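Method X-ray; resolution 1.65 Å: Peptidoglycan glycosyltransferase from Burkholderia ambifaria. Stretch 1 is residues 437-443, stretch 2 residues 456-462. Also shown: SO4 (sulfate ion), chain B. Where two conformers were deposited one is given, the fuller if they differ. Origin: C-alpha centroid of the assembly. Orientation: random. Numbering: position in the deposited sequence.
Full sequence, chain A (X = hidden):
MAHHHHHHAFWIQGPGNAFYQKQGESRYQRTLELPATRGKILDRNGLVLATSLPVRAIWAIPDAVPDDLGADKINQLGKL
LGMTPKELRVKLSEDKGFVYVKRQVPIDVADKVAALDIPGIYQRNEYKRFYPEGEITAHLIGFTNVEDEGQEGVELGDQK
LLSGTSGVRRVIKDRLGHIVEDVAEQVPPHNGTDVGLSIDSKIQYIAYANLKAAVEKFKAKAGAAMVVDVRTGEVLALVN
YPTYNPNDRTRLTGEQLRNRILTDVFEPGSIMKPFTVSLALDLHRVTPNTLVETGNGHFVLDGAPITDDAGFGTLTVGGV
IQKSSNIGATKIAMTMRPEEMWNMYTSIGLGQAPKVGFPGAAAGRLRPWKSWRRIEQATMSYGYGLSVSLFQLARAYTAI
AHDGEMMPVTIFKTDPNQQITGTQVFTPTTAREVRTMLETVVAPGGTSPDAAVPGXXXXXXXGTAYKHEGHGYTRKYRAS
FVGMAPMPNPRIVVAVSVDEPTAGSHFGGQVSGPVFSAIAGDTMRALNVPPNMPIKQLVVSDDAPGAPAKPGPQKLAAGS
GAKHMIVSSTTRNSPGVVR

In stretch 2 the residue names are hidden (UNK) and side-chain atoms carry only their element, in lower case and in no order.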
# COMPACT_ATOMS: atom_id res chain seq x y z
N MET A 437 12.82 -2.65 2.52
CA MET A 437 12.56 -1.25 2.85
C MET A 437 11.25 -1.10 3.62
O MET A 437 11.15 -0.27 4.53
CB MET A 437 12.53 -0.41 1.58
CG MET A 437 13.86 -0.42 0.84
SD MET A 437 13.65 0.46 -0.72
CE MET A 437 15.28 0.23 -1.46
N LEU A 438 10.23 -1.87 3.25
CA LEU A 438 8.94 -1.74 3.94
C LEU A 438 9.04 -2.13 5.41
O LEU A 438 8.30 -1.59 6.24
CB LEU A 438 7.88 -2.60 3.25
CG LEU A 438 7.39 -2.12 1.88
CD1 LEU A 438 6.37 -3.12 1.34
CD2 LEU A 438 6.78 -0.71 1.93
N GLU A 439 9.93 -3.06 5.75
CA GLU A 439 10.13 -3.39 7.17
C GLU A 439 10.64 -2.20 7.95
O GLU A 439 10.33 -2.06 9.14
CB GLU A 439 11.11 -4.55 7.33
CG GLU A 439 10.63 -5.88 6.84
CD GLU A 439 11.56 -7.01 7.26
OE1 GLU A 439 11.73 -7.23 8.48
OE2 GLU A 439 12.14 -7.65 6.37
N THR A 440 11.47 -1.35 7.33
CA THR A 440 12.04 -0.23 8.08
C THR A 440 10.98 0.80 8.45
O THR A 440 11.20 1.60 9.37
CB THR A 440 13.18 0.46 7.31
OG1 THR A 440 12.66 1.22 6.20
CG2 THR A 440 14.21 -0.57 6.81
N VAL A 441 9.83 0.78 7.77
CA VAL A 441 8.76 1.75 8.02
C VAL A 441 8.21 1.60 9.43
O VAL A 441 7.84 2.58 10.08
CB VAL A 441 7.65 1.58 6.97
CG1 VAL A 441 6.44 2.43 7.33
CG2 VAL A 441 8.16 1.91 5.57
N VAL A 442 8.14 0.36 9.94
CA VAL A 442 7.52 0.10 11.23
C VAL A 442 8.55 -0.10 12.34
O VAL A 442 8.16 -0.21 13.52
CB VAL A 442 6.57 -1.11 11.16
CG1 VAL A 442 5.54 -0.92 10.06
CG2 VAL A 442 7.36 -2.41 10.97
N ALA A 443 9.84 -0.17 12.01
CA ALA A 443 10.94 -0.28 12.96
C ALA A 443 11.33 1.10 13.48
O ALA A 443 10.97 2.12 12.88
CB ALA A 443 12.13 -0.95 12.29
N UNK A 456 6.35 -10.62 14.89
CA UNK A 456 6.40 -10.90 13.45
C UNK A 456 7.07 -9.76 12.71
O UNK A 456 6.75 -8.59 12.93
c UNK A 456 4.31 -12.32 13.43
c UNK A 456 2.88 -13.37 15.07
c UNK A 456 3.49 -12.24 14.55
o UNK A 456 2.47 -15.72 14.94
c UNK A 456 4.50 -13.56 12.84
c UNK A 456 3.90 -14.68 13.33
c UNK A 456 3.08 -14.59 14.44
c UNK A 456 4.99 -11.09 12.89
N UNK A 457 7.96 -10.11 11.79
CA UNK A 457 8.45 -9.13 10.83
C UNK A 457 7.34 -8.79 9.85
O UNK A 457 6.79 -9.68 9.20
c UNK A 457 13.15 -10.61 8.15
n UNK A 457 13.43 -9.99 7.01
n UNK A 457 12.31 -10.05 9.03
n UNK A 457 13.68 -11.79 8.42
c UNK A 457 9.65 -9.69 10.08
c UNK A 457 10.85 -9.90 11.00
c UNK A 457 11.93 -10.68 10.29
N UNK A 458 7.02 -7.49 9.74
CA UNK A 458 6.00 -7.00 8.82
C UNK A 458 6.51 -5.74 8.14
O UNK A 458 7.53 -5.17 8.53
c UNK A 458 4.65 -6.72 9.52
c UNK A 458 4.77 -5.48 10.42
c UNK A 458 4.17 -7.94 10.30
N UNK A 459 5.79 -5.30 7.12
CA UNK A 459 6.11 -4.02 6.50
C UNK A 459 4.92 -3.52 5.74
O UNK A 459 4.03 -4.29 5.36
N UNK A 460 4.90 -2.21 5.50
CA UNK A 460 3.80 -1.60 4.79
C UNK A 460 3.95 -0.09 4.79
O UNK A 460 4.98 0.45 5.19
N UNK A 461 2.89 0.58 4.33
CA UNK A 461 2.89 2.03 4.23
C UNK A 461 1.55 2.62 4.64
O UNK A 461 0.49 2.09 4.28
n UNK A 461 5.55 6.02 4.04
c UNK A 461 3.19 2.51 2.81
c UNK A 461 4.63 2.68 2.48
c UNK A 461 5.33 3.69 3.37
c UNK A 461 4.99 5.11 3.02
N UNK A 462 1.62 3.74 5.35
CA UNK A 462 0.45 4.55 5.65
C UNK A 462 0.27 5.62 4.57
O UNK A 462 1.21 6.00 3.88
c UNK A 462 0.60 5.23 7.01
o UNK A 462 1.62 6.21 6.98
S SO4 B . 1.27 9.92 5.78
O1 SO4 B . 0.44 8.75 6.06
O2 SO4 B . 2.56 9.78 6.45
O3 SO4 B . 0.58 11.11 6.28
O4 SO4 B . 1.51 10.11 4.35

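Position 456 carries eight side-chain atoms: one carbon, then a ring of six carbons bearing a single oxygen. They lie out of reach of stretch 1. A six-membered carbon ring with a hydroxyl is tyrosine, Y456, and its hydroxyl is hydrogen-bonded elsewhere in the structure.

Position 457 has three carbons in a chain, a nitrogen, then a carbon holding two more nitrogens. This planar end reaches the carboxylate of E439 and can only be a guanidinium, so the residue is arginine, R457. Its CA-to-CB bond points sideways, yet the chain, bent at chi3 (54°), brings its end nearer to stretch 1. There R457 NE donates to E439 OE1 at 2.9 Å and R457 NH2 to E439 OE2 at 2.7 Å, both nearly straight, so the salt bridge is two-pronged and meets the guanidinium near its plane.

At position 458, three carbons are present, one bearing the other two: a branch at CB with no heteroatom. One branch carbon lies 4.1 Å from V442 CG2. The size and branching give valine, V458. Its CA-to-CB bond points away from stretch 1, but V458 O faces it, taking a CA-H...O contact from E439 CA at 3.4 Å.

Position 459 has no side-chain atoms at all. Here the backbones come closest, with the CA of 459 lying 4.1 Å from E439 CA and 3.3 Å from L438 O. An ideal CB would point toward stretch 1 and sit 2.6 Å from L438 C, a clash. The residue is glycine, G459.

Position 460 is equally bare, but the rule differs, since a CB here would point away and meet nothing of stretch 1. The O of 460 lies 3.3 Å from V441 CG1. This is glycine again, G460, and its O has no hydrogen-bonding partner in the model, a polar cost of the packing.

Position 461 shows four carbons in a row ending in nitrogen; its second carbon lies 4.1 Å from L438 CD2 and its third 4.0 Å from V441 CG2. This is lysine, K461. The aliphatic part does the touching, while NZ is hydrogen-bonded elsewhere in the structure.

Position 462 has one carbon and one oxygen, makes no contact with stretch 1, and places that oxygen 2.9 Å from sulfate O1. With no methyl beside the oxygen, it is serine, S462, whose OG donates to that ion.

The contact works by close backbone approach: the closest CA pair is G459 and E439, and the helix and strand axes approach to 5.6 Å, with 65° between their N-to-C directions. L438, V441 and V442 point their CA-to-CB bonds toward stretch 2 and supply apolar packing around this approach, while the E439–R457 salt bridge ties the two stretches together through their side-chain ends.

Stretch 2 456-462: YRVGGKS
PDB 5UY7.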